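Local coordinates for regulating synaptic membrane exocytosis protein 2 (Rattus norvegicus, PDB 2CJS) that probably helps regulate synaptic-vesicle exocytosis as a Rab3-interacting protein, and carries a zinc finger that holds two zinc ions, at residues C[26-31]-C[51-57]. Residues are numbered along the deposited sequence; the frame is centred on the assembly and turned at random.
Sequences HNCSYC and MWVCNLC. With ZN (zinc ion), chain M; EDO (1,2-ethanediol), chain N.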
loop_
_atom_site.group_PDB
_atom_site.type_symbol
_atom_site.label_atom_id
_atom_site.label_comp_id
_atom_site.label_asym_id
_atom_site.label_seq_id
_atom_site.Cartn_x
_atom_site.Cartn_y
_atom_site.Cartn_z
ATOM N N HIS C 26 4.731 6.264 10.019
ATOM C CA HIS C 26 5.620 5.566 10.944
ATOM C C HIS C 26 6.109 6.527 12.009
ATOM O O HIS C 26 6.362 7.679 11.708
ATOM C CB HIS C 26 6.823 4.998 10.168
ATOM C CG HIS C 26 6.402 3.925 9.220
ATOM N ND1 HIS C 26 6.034 4.205 7.933
ATOM C CD2 HIS C 26 6.167 2.599 9.408
ATOM C CE1 HIS C 26 5.632 3.088 7.336
ATOM N NE2 HIS C 26 5.706 2.104 8.206
ATOM N N ASN C 27 6.300 6.030 13.239
ATOM C CA ASN C 27 6.876 6.914 14.256
ATOM C C ASN C 27 8.407 6.779 14.229
ATOM O O ASN C 27 8.953 5.655 14.209
ATOM C CB ASN C 27 6.333 6.644 15.648
ATOM C CG ASN C 27 4.863 6.995 15.755
ATOM O OD1 ASN C 27 4.015 6.176 15.440
ATOM N ND2 ASN C 27 4.557 8.194 16.190
ATOM N N CYS C 28 9.087 7.912 14.238
ATOM C CA CYS C 28 10.555 7.947 14.373
ATOM C C CYS C 28 10.971 7.206 15.644
ATOM O O CYS C 28 10.473 7.488 16.710
ATOM C CB CYS C 28 11.068 9.417 14.346
ATOM S SG CYS C 28 12.846 9.485 14.536
ATOM N N SER C 29 11.900 6.252 15.503
ATOM C CA SER C 29 12.358 5.435 16.642
ATOM C C SER C 29 13.133 6.263 17.631
ATOM O O SER C 29 13.314 5.845 18.760
ATOM C CB SER C 29 13.239 4.292 16.109
ATOM O OG SER C 29 12.366 3.353 15.435
ATOM N N TYR C 30 13.580 7.453 17.221
ATOM C CA TYR C 30 14.295 8.330 18.164
ATOM C C TYR C 30 13.368 9.400 18.790
ATOM O O TYR C 30 13.189 9.413 19.991
ATOM C CB TYR C 30 15.443 9.010 17.424
ATOM C CG TYR C 30 16.516 9.694 18.295
ATOM C CD1 TYR C 30 16.825 9.230 19.574
ATOM C CD2 TYR C 30 17.189 10.806 17.806
ATOM C CE1 TYR C 30 17.848 9.857 20.372
ATOM C CE2 TYR C 30 18.203 11.450 18.568
ATOM C CZ TYR C 30 18.510 10.989 19.831
ATOM O OH TYR C 30 19.522 11.615 20.544
ATOM N N CYS C 31 12.789 10.281 17.969
ATOM C CA CYS C 31 12.012 11.446 18.479
ATOM C C CYS C 31 10.516 11.162 18.593
ATOM O O CYS C 31 9.804 11.982 19.159
ATOM C CB CYS C 31 12.270 12.670 17.596
ATOM S SG CYS C 31 11.392 12.563 16.006
ATOM N N MET C 51 13.871 -0.463 12.460
ATOM C CA MET C 51 13.545 0.805 13.127
ATOM C C MET C 51 13.261 1.852 12.075
ATOM O O MET C 51 13.491 1.630 10.867
ATOM C CB MET C 51 14.744 1.293 13.991
ATOM C CG MET C 51 16.038 1.344 13.172
ATOM S SD MET C 51 17.343 2.360 13.871
ATOM C CE MET C 51 16.615 3.868 13.270
ATOM N N TRP C 52 12.755 3.012 12.515
ATOM C CA TRP C 52 12.321 4.070 11.614
ATOM C C TRP C 52 12.952 5.378 12.097
ATOM O O TRP C 52 13.036 5.597 13.296
ATOM C CB TRP C 52 10.782 4.175 11.663
ATOM C CG TRP C 52 10.084 2.833 11.497
ATOM C CD1 TRP C 52 9.725 1.947 12.484
ATOM C CD2 TRP C 52 9.695 2.225 10.262
ATOM N NE1 TRP C 52 9.136 0.828 11.937
ATOM C CE2 TRP C 52 9.100 0.976 10.576
ATOM C CE3 TRP C 52 9.763 2.624 8.913
ATOM C CZ2 TRP C 52 8.593 0.132 9.593
ATOM C CZ3 TRP C 52 9.291 1.800 7.970
ATOM C CH2 TRP C 52 8.691 0.558 8.300
ATOM N N VAL C 53 13.419 6.226 11.179
ATOM C CA VAL C 53 14.086 7.483 11.590
ATOM C C VAL C 53 13.761 8.616 10.636
ATOM O O VAL C 53 13.991 8.520 9.406
ATOM C CB VAL C 53 15.641 7.331 11.814
ATOM C CG1 VAL C 53 16.334 6.832 10.560
ATOM C CG2 VAL C 53 16.301 8.673 12.285
ATOM N N CYS C 54 13.235 9.688 11.217
ATOM C CA CYS C 54 12.782 10.827 10.433
ATOM C C CYS C 54 13.983 11.632 9.905
ATOM O O CYS C 54 15.127 11.551 10.409
ATOM C CB CYS C 54 11.804 11.717 11.205
ATOM S SG CYS C 54 12.646 12.833 12.389
ATOM N N ASN C 55 13.713 12.441 8.882
ATOM C CA ASN C 55 14.807 13.173 8.244
ATOM C C ASN C 55 15.340 14.321 9.088
ATOM O O ASN C 55 16.474 14.743 8.891
ATOM C CB ASN C 55 14.321 13.709 6.888
ATOM C CG ASN C 55 14.288 12.607 5.798
ATOM O OD1 ASN C 55 14.816 11.495 5.987
ATOM N ND2 ASN C 55 13.597 12.916 4.650
ATOM N N LEU C 56 14.570 14.787 10.078
ATOM C CA LEU C 56 15.101 15.806 10.972
ATOM C C LEU C 56 16.124 15.215 11.920
ATOM O O LEU C 56 17.162 15.856 12.180
ATOM C CB LEU C 56 13.981 16.529 11.730
ATOM C CG LEU C 56 13.078 17.342 10.777
ATOM C CD1 LEU C 56 11.999 18.031 11.637
ATOM C CD2 LEU C 56 13.837 18.376 9.936
ATOM N N CYS C 57 15.835 14.046 12.465
ATOM C CA CYS C 57 16.809 13.398 13.311
ATOM C C CYS C 57 18.029 13.017 12.464
ATOM O O CYS C 57 19.155 13.090 12.947
ATOM C CB CYS C 57 16.193 12.138 13.911
ATOM S SG CYS C 57 15.098 12.493 15.299
HETATM ZN ZN ZN M . 13.031 11.831 14.498
HETATM C C1 EDO N . 12.955 7.424 22.972
HETATM O O1 EDO N . 12.145 7.989 21.938
HETATM C C2 EDO N . 13.509 6.140 22.415
HETATM O O2 EDO N . 14.466 6.450 21.380
#
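Residues 26-31 lie along the end of strand 49-54, with the CA atoms of Cys28 and Val53 4.5 Å apart and a backbone hydrogen bond from Ser29 N to Trp52 O (2.6 Å). Ser29 also receives Trp52 N on its OG, so backbone and side chain of one serine grip both polar backbone atoms of Trp52; the same OG is also hydrogen-bonded to the backbone of a neighbouring chain of another protein. At one end, the imidazole of His26 lies over a face of the Trp52 six-membered ring, centroids 3.8 Å apart and planes inclined by 19°, with His26 CD2 over the middle of that ring and His26 NE2 toward Trp52 CH2. Replacing this histidine with alanine would probably cost the indole its stacking partner and open a gap over that face. At the other end, Cys28, Cys31, Cys54 and Cys57 bind a zinc ion through SG atoms, two CxxC pairs forming a Cys4 site. With its SG anti to the backbone N (chi1 179°), Cys28 brings the sulfur against strand 49-54, where it accepts a nearly straight bond from Cys54 N (3.3 Å) besides those from Tyr30 N and Cys31 N. Such N-H donors probably temper the negative charge of a zinc-bound thiolate. Cys54 SG in turn caps the following helix by accepting from Cys57 N at 3.4 Å. Cys57 SG lies obliquely to the Tyr30 ring, 3.7 Å from Tyr30 CD2. The zinc thus pins the turn after strand 26-27 to the junction of strand 49-54 with helix 55-61, while Phe35 of strand 34-35 packs against His26, Trp52 and Cys54, and strand 40-45 pairs with strand 49-54.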